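Ribulose bisphosphate carboxylase small chain (Galdieria sulphuraria, PDB 4F0H) probably supports carbon dioxide fixation as the small subunit of the ribulose bisphosphate carboxylase holoenzyme, packing against the catalytic large chains. Local coordinates at residues K30-I35 with V83-E88. Residues are numbered along the deposited sequence; the frame is centred on the assembly and turned at random.
Sequences KLAIGI and VGFSSE
V83 and G34 form the first hydrogen-bonded pair where two central strands of the small subunit's antiparallel sheet meet: V83 N donates to G34 O at 2.8 Å, and V83 O takes back a nearly straight bond from G34 N (N-H...O 175°). With CG1 anti to its backbone N (chi1 -179°), V83 lays that methyl 3.6 Å above the F85 ring plane, toward the rim. G84 sits at the non-hydrogen-bonded position facing I33; its bare CA lets L31 CD1 approach to 3.7 Å, where a beta carbon would collide with that methyl, and also makes a CA-H...O contact with A32 O. F85 closes a second pair of backbone bonds with A32, F85 N reaching A32 O at 3.0 Å and A32 N returning to F85 O along a more bent path (136°), while their CB atoms touch on the face turned to another protein chain. On the opposite face S86 CB meets L31 CD2 at 3.9 Å; an alanine in place of L31 would probably open a gap over G84 and S86, beside I95 and M26. At S87 the strands part, and a water accepts from S87 N and donates weakly to K30 O, just past helix 16-28. Four bonds thus serve A32, G34, V83 and F85, while I33 and G84 bond outward; L31 and I33 pack on helix 16-28, A32 and F85 on another chain.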
loop_
_atom_site.group_PDB
_atom_site.type_symbol
_atom_site.label_atom_id
_atom_site.label_comp_id
_atom_site.label_asym_id
_atom_site.label_seq_id
_atom_site.Cartn_x
_atom_site.Cartn_y
_atom_site.Cartn_z
ATOM N N LYS B 30 -28.314 -15.016 -44.292
ATOM C CA LYS B 30 -28.298 -16.278 -43.624
ATOM C C LYS B 30 -28.444 -16.117 -42.109
ATOM O O LYS B 30 -27.892 -16.924 -41.370
ATOM C CB LYS B 30 -26.982 -16.980 -43.979
ATOM C CG LYS B 30 -26.881 -17.197 -45.511
ATOM C CD LYS B 30 -25.449 -17.097 -46.079
ATOM C CE LYS B 30 -24.569 -18.251 -45.526
ATOM N NZ LYS B 30 -23.466 -18.713 -46.430
ATOM N N LEU B 31 -29.172 -15.097 -41.653
ATOM C CA LEU B 31 -29.327 -14.876 -40.210
ATOM C C LEU B 31 -30.394 -15.768 -39.524
ATOM O O LEU B 31 -31.399 -16.106 -40.146
ATOM C CB LEU B 31 -29.720 -13.425 -39.996
ATOM C CG LEU B 31 -28.825 -12.395 -40.641
ATOM C CD1 LEU B 31 -29.274 -10.995 -40.121
ATOM C CD2 LEU B 31 -27.308 -12.630 -40.298
ATOM N N ALA B 32 -30.211 -16.160 -38.254
ATOM C CA ALA B 32 -31.340 -16.605 -37.427
ATOM C C ALA B 32 -32.208 -15.369 -37.084
ATOM O O ALA B 32 -31.688 -14.254 -36.899
ATOM C CB ALA B 32 -30.799 -17.250 -36.124
ATOM N N ILE B 33 -33.535 -15.497 -37.056
ATOM C CA ILE B 33 -34.370 -14.319 -36.857
ATOM C C ILE B 33 -35.192 -14.458 -35.590
ATOM O O ILE B 33 -35.928 -15.445 -35.460
ATOM C CB ILE B 33 -35.277 -14.099 -38.101
ATOM C CG1 ILE B 33 -34.417 -13.853 -39.324
ATOM C CG2 ILE B 33 -36.388 -13.045 -37.839
ATOM C CD1 ILE B 33 -35.109 -14.069 -40.591
ATOM N N GLY B 34 -35.039 -13.495 -34.658
ATOM C CA GLY B 34 -35.727 -13.523 -33.390
ATOM C C GLY B 34 -36.691 -12.348 -33.224
ATOM O O GLY B 34 -36.411 -11.223 -33.686
ATOM N N ILE B 35 -37.821 -12.599 -32.587
ATOM C CA ILE B 35 -38.798 -11.565 -32.326
ATOM C C ILE B 35 -38.826 -11.432 -30.782
ATOM O O ILE B 35 -39.025 -12.433 -30.064
ATOM C CB ILE B 35 -40.189 -11.998 -32.816
ATOM C CG1 ILE B 35 -40.282 -11.944 -34.322
ATOM C CG2 ILE B 35 -41.314 -11.041 -32.252
ATOM C CD1 ILE B 35 -41.446 -12.796 -34.855
ATOM N N VAL B 83 -34.730 -9.216 -34.532
ATOM C CA VAL B 83 -33.294 -9.229 -34.296
ATOM C C VAL B 83 -32.682 -10.252 -35.230
ATOM O O VAL B 83 -33.237 -11.307 -35.387
ATOM C CB VAL B 83 -32.984 -9.633 -32.819
ATOM C CG1 VAL B 83 -31.515 -9.620 -32.574
ATOM C CG2 VAL B 83 -33.540 -8.626 -31.868
ATOM N N GLY B 84 -31.562 -9.948 -35.882
ATOM C CA GLY B 84 -30.950 -10.968 -36.768
ATOM C C GLY B 84 -29.583 -11.307 -36.229
ATOM O O GLY B 84 -28.723 -10.388 -36.063
ATOM N N PHE B 85 -29.388 -12.603 -35.925
ATOM C CA PHE B 85 -28.173 -13.131 -35.311
ATOM C C PHE B 85 -27.359 -13.770 -36.425
ATOM O O PHE B 85 -27.878 -14.627 -37.173
ATOM C CB PHE B 85 -28.538 -14.257 -34.327
ATOM C CG PHE B 85 -29.375 -13.809 -33.202
ATOM C CD1 PHE B 85 -28.811 -13.062 -32.154
ATOM C CD2 PHE B 85 -30.713 -14.105 -33.168
ATOM C CE1 PHE B 85 -29.601 -12.623 -31.099
ATOM C CE2 PHE B 85 -31.534 -13.677 -32.096
ATOM C CZ PHE B 85 -30.977 -12.920 -31.071
ATOM N N SER B 86 -26.096 -13.342 -36.526
ATOM C CA SER B 86 -25.127 -13.950 -37.432
ATOM C C SER B 86 -24.297 -14.989 -36.687
ATOM O O SER B 86 -23.845 -14.753 -35.531
ATOM C CB SER B 86 -24.201 -12.898 -37.974
ATOM O OG SER B 86 -23.060 -13.563 -38.524
ATOM N N SER B 87 -24.068 -16.129 -37.338
ATOM C CA SER B 87 -23.313 -17.190 -36.706
ATOM C C SER B 87 -21.973 -17.266 -37.381
ATOM O O SER B 87 -21.227 -18.214 -37.195
ATOM C CB SER B 87 -24.049 -18.515 -36.824
ATOM O OG SER B 87 -24.162 -18.839 -38.230
ATOM N N GLU B 88 -21.652 -16.239 -38.154
ATOM C CA GLU B 88 -20.387 -16.204 -38.819
ATOM C C GLU B 88 -19.240 -16.090 -37.791
ATOM O O GLU B 88 -19.320 -15.256 -36.924
ATOM C CB GLU B 88 -20.357 -15.031 -39.778
ATOM C CG GLU B 88 -19.077 -14.952 -40.558
ATOM C CD GLU B 88 -18.977 -13.636 -41.349
ATOM O OE1 GLU B 88 -17.931 -12.936 -41.274
ATOM O OE2 GLU B 88 -19.945 -13.272 -42.034
HETATM O O HOH W 1 -24.999 -16.379 -39.720
#